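Local coordinates for protein phosphoribosylaminoimidazole-succinocarboxamide synthase (Pyrococcus horikoshii, PDB 3U55) that catalyses the ATP-dependent joining of L-aspartate to carboxyaminoimidazole ribotide, giving SAICAR in the de novo purine pathway, at residues K161-L164 with A165-I169; A189-S193 with P194-R198. One frame throughout, in Å; residues are numbered along the deposited sequence.

Contact 1. Residues K161-L164 with A165-I169; sequences KDYL and AKKGI
Leu164 O takes two backbone bonds as the helix 143-165 runs out: Lys167 N lies 2.9 Å from Leu164 O on one face of the carbonyl plane, and Ile169 N reaches the same Leu164 O at 3.0 Å from the opposite face. Just before, the i to i+4 pattern still holds, with Ala165 N bonded to Lys161 O and Lys166 N more loosely to Asp162 O. The chain then folds through a type I turn from Ala165 to Gly168.

Among the side chains, Tyr163 and Lys167 make the main contact. The lysine chain runs nearly straight to CE and passes obliquely over one face of the phenol ring, its CE 3.5 Å from Tyr163 CZ. Its last torsion bends (chi4 -68°), and NZ goes on to the carbonyl of Ile231 in helix 220-232, while the ring also packs on Ile55 and Leu59 of helix 45-62.

This is a Schellman motif: Gly168, with positive phi, is the C-prime residue, and its N bonds Ala165 O alongside the wider-loop (i+5) bond from Ile169 N to Leu164 O. The usual apolar contact accompanies it, Leu164 CB meeting Ile169 CB at 4.1 Å, and both side chains continue inward onto Phe199.

Two waters add bridges. One donates to Lys161 O and Ile169 O. The other donates to Tyr163 O and accepts from Lys166 NZ, 2.7 Å from the water oxygen; bends at chi3 and chi4 curl the Lys166 chain back beside Asp162 O toward that water.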
# COMPACT_ATOMS: atom_id res chain seq x y z
N LYS A 161 -15.10 11.66 15.12
CA LYS A 161 -14.28 12.86 15.27
C LYS A 161 -15.11 14.05 15.77
O LYS A 161 -14.67 14.76 16.67
CB LYS A 161 -13.49 13.19 13.99
CG LYS A 161 -14.25 13.93 12.89
CD LYS A 161 -13.62 13.67 11.52
CE LYS A 161 -12.20 14.19 11.43
NZ LYS A 161 -12.15 15.63 11.07
N ASP A 162 -16.32 14.22 15.23
CA ASP A 162 -17.23 15.29 15.67
C ASP A 162 -17.65 15.12 17.13
O ASP A 162 -17.58 16.06 17.92
CB ASP A 162 -18.49 15.35 14.79
CG ASP A 162 -18.22 15.88 13.39
OD1 ASP A 162 -17.14 16.47 13.14
OD2 ASP A 162 -19.11 15.70 12.52
N TYR A 163 -18.06 13.90 17.47
CA TYR A 163 -18.50 13.54 18.82
C TYR A 163 -17.39 13.74 19.85
O TYR A 163 -17.63 14.27 20.94
CB TYR A 163 -18.97 12.08 18.82
CG TYR A 163 -19.35 11.51 20.16
CD1 TYR A 163 -20.63 11.69 20.69
CD2 TYR A 163 -18.43 10.77 20.91
CE1 TYR A 163 -20.99 11.16 21.92
CE2 TYR A 163 -18.78 10.24 22.15
CZ TYR A 163 -20.06 10.44 22.64
OH TYR A 163 -20.39 9.91 23.86
N LEU A 164 -16.18 13.33 19.50
CA LEU A 164 -15.05 13.40 20.42
C LEU A 164 -14.52 14.83 20.58
O LEU A 164 -14.12 15.22 21.67
CB LEU A 164 -13.93 12.43 20.00
CG LEU A 164 -14.25 10.93 20.10
CD1 LEU A 164 -13.25 10.10 19.29
CD2 LEU A 164 -14.30 10.45 21.55
N ALA A 165 -14.54 15.60 19.49
CA ALA A 165 -14.10 17.00 19.53
C ALA A 165 -14.98 17.86 20.46
O ALA A 165 -14.49 18.80 21.11
CB ALA A 165 -14.07 17.59 18.13
N LYS A 166 -16.26 17.52 20.55
CA LYS A 166 -17.19 18.20 21.47
C LYS A 166 -16.93 17.80 22.92
O LYS A 166 -17.51 18.37 23.85
CB LYS A 166 -18.65 17.95 21.08
CG LYS A 166 -19.04 18.56 19.73
CD LYS A 166 -20.55 18.60 19.51
CE LYS A 166 -21.08 17.34 18.83
NZ LYS A 166 -21.18 16.18 19.76
N LYS A 167 -16.05 16.82 23.11
CA LYS A 167 -15.63 16.41 24.45
C LYS A 167 -14.14 16.67 24.68
O LYS A 167 -13.55 16.16 25.63
CB LYS A 167 -16.02 14.95 24.71
CG LYS A 167 -17.53 14.77 24.88
CD LYS A 167 -17.97 13.33 24.76
CE LYS A 167 -19.48 13.22 24.74
NZ LYS A 167 -20.10 13.59 26.05
N GLY A 168 -13.55 17.49 23.81
CA GLY A 168 -12.17 17.93 23.96
C GLY A 168 -11.13 16.88 23.64
O GLY A 168 -10.03 16.88 24.22
N ILE A 169 -11.46 15.97 22.73
CA ILE A 169 -10.57 14.87 22.33
C ILE A 169 -10.38 14.87 20.80
O ILE A 169 -11.37 14.88 20.07
CB ILE A 169 -11.15 13.49 22.77
CG1 ILE A 169 -11.34 13.44 24.29
CG2 ILE A 169 -10.26 12.34 22.30
CD1 ILE A 169 -12.21 12.29 24.76
O HOH W 1 -12.02 14.62 17.40
O HOH W 2 -20.02 15.05 21.94

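Contact 2. Residues A189-S193 with P194-R198; sequences ADEIS and PDTCR. With SO4 (sulfate ion), chain B.
Ser193 is tied through its hydroxyl, its N and its O. Its OG gives a short bond to Glu191 OE1 (2.6 Å), meeting the oxygen from above the carboxylate plane, and accepts one from Asp195 N at 3.1 Å. With chi1 at 74°, OG sits between its own backbone N and carbonyl carbon, where it can serve both partners. The backbone of Ser193 is tied as well: its N donates to Thr196 OG1 with an N-H...O angle of 155°, and its carbonyl O receives Thr196 N at 2.9 Å and, weakly, Cys197 N.

Thr196 OG1 also donates to a water that bonds Glu191 O. The two carboxylates of Glu191 and Asp195 stand near each other, but each has a lysine: Lys13 bridges to Glu191 and Asp190, Lys45 to Asp195, whose other oxygen meets Tyr224.

Farther out, the methyl CG2 of Thr196 lies across the Glu191 chain, 3.5 Å from Glu191 CG, and Ile192 CG2 touches Cys197 SG at 3.9 Å. Arg198, salt-bridged through NE to Asp211 and through NH1 to Asp173, presents its guanidinium edge to a sulfate, probably from the crystallisation liquor, with SO4 O2 3.1 Å from Arg198 NH1; Arg93 and Ser99 hold the same ion.

Together, the Ser193 bonds form an ST turn overlapping a beta turn over 193-196, which leads into strand 197-201.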
# COMPACT_ATOMS: atom_id res chain seq x y z
N ALA A 189 -17.29 -4.57 12.67
CA ALA A 189 -17.06 -5.60 13.70
C ALA A 189 -15.97 -5.20 14.69
O ALA A 189 -15.76 -4.00 14.93
CB ALA A 189 -16.74 -6.94 13.03
N ASP A 190 -15.30 -6.19 15.28
CA ASP A 190 -14.22 -5.97 16.25
C ASP A 190 -14.63 -4.99 17.37
O ASP A 190 -15.74 -5.11 17.91
CB ASP A 190 -12.90 -5.55 15.54
CG ASP A 190 -11.67 -5.74 16.42
OD1 ASP A 190 -10.95 -4.75 16.67
OD2 ASP A 190 -11.43 -6.88 16.88
N GLU A 191 -13.75 -4.04 17.69
CA GLU A 191 -13.96 -3.13 18.82
C GLU A 191 -13.66 -1.69 18.42
O GLU A 191 -13.04 -1.44 17.38
CB GLU A 191 -13.05 -3.52 20.00
CG GLU A 191 -11.57 -3.25 19.76
CD GLU A 191 -10.68 -3.60 20.95
OE1 GLU A 191 -10.70 -2.88 21.97
OE2 GLU A 191 -9.93 -4.59 20.84
N ILE A 192 -14.10 -0.75 19.25
CA ILE A 192 -13.70 0.66 19.12
C ILE A 192 -13.35 1.14 20.52
O ILE A 192 -14.24 1.31 21.36
CB ILE A 192 -14.80 1.56 18.49
CG1 ILE A 192 -15.24 1.02 17.13
CG2 ILE A 192 -14.30 3.00 18.36
CD1 ILE A 192 -16.44 1.75 16.54
N SER A 193 -12.06 1.34 20.77
CA SER A 193 -11.57 1.61 22.11
C SER A 193 -10.22 2.34 22.06
O SER A 193 -9.64 2.50 20.99
CB SER A 193 -11.39 0.29 22.87
OG SER A 193 -10.25 -0.40 22.40
N PRO A 194 -9.71 2.76 23.23
CA PRO A 194 -8.37 3.35 23.27
C PRO A 194 -7.26 2.37 22.87
O PRO A 194 -6.12 2.80 22.68
CB PRO A 194 -8.22 3.76 24.74
CG PRO A 194 -9.62 3.95 25.22
CD PRO A 194 -10.39 2.88 24.54
N ASP A 195 -7.59 1.09 22.75
CA ASP A 195 -6.68 0.09 22.16
C ASP A 195 -6.56 0.22 20.63
O ASP A 195 -5.50 -0.04 20.06
CB ASP A 195 -7.13 -1.34 22.50
CG ASP A 195 -6.48 -1.90 23.77
OD1 ASP A 195 -6.41 -3.14 23.89
OD2 ASP A 195 -6.04 -1.11 24.63
N THR A 196 -7.66 0.61 19.98
CA THR A 196 -7.73 0.62 18.52
C THR A 196 -7.77 2.02 17.89
O THR A 196 -7.79 2.17 16.67
CB THR A 196 -8.93 -0.20 18.01
OG1 THR A 196 -10.14 0.33 18.58
CG2 THR A 196 -8.77 -1.67 18.38
N CYS A 197 -7.76 3.05 18.74
CA CYS A 197 -7.81 4.44 18.29
C CYS A 197 -6.66 5.20 18.91
O CYS A 197 -6.20 4.86 20.00
CB CYS A 197 -9.10 5.11 18.75
SG CYS A 197 -10.66 4.34 18.29
N ARG A 198 -6.20 6.24 18.22
CA ARG A 198 -5.38 7.25 18.87
C ARG A 198 -6.25 8.44 19.25
O ARG A 198 -6.93 9.02 18.41
CB ARG A 198 -4.18 7.66 18.02
CG ARG A 198 -3.06 6.64 18.05
CD ARG A 198 -1.84 7.10 17.27
NE ARG A 198 -0.77 6.09 17.35
CZ ARG A 198 -0.62 5.09 16.48
NH1 ARG A 198 -1.45 4.95 15.45
NH2 ARG A 198 0.37 4.22 16.64
S SO4 B . -0.02 2.24 13.27
O1 SO4 B . 0.14 3.66 13.01
O2 SO4 B . -0.80 2.03 14.48
O3 SO4 B . -0.68 1.64 12.11
O4 SO4 B . 1.30 1.63 13.46
O HOH W 3 -11.51 1.08 16.45
O HOH W 4 -9.25 -4.65 23.80

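In the fold
Contact 1 lies toward the periphery, about 16 Å from the chain centre, whereas contact 2 sits almost at that centre. Their own centres are also about 16 Å apart and they do not touch, but strand 197-201 serves both: residues 194-198 run into it, while Leu164 and Ile169 rest on its Phe199. Strand 169-180, which begins at contact 1, pairs with it, and helix 45-62 packs against both contacts. The chemistry follows the location. At 161-169 backbone bonds and waters end a helix beside an apolar face made by Leu164 and Ile169; at 189-198 a buried network of serine, threonine and carboxylates is salt-bridged to Lys13 and Lys45, with the sulfate held apart from it by Arg198.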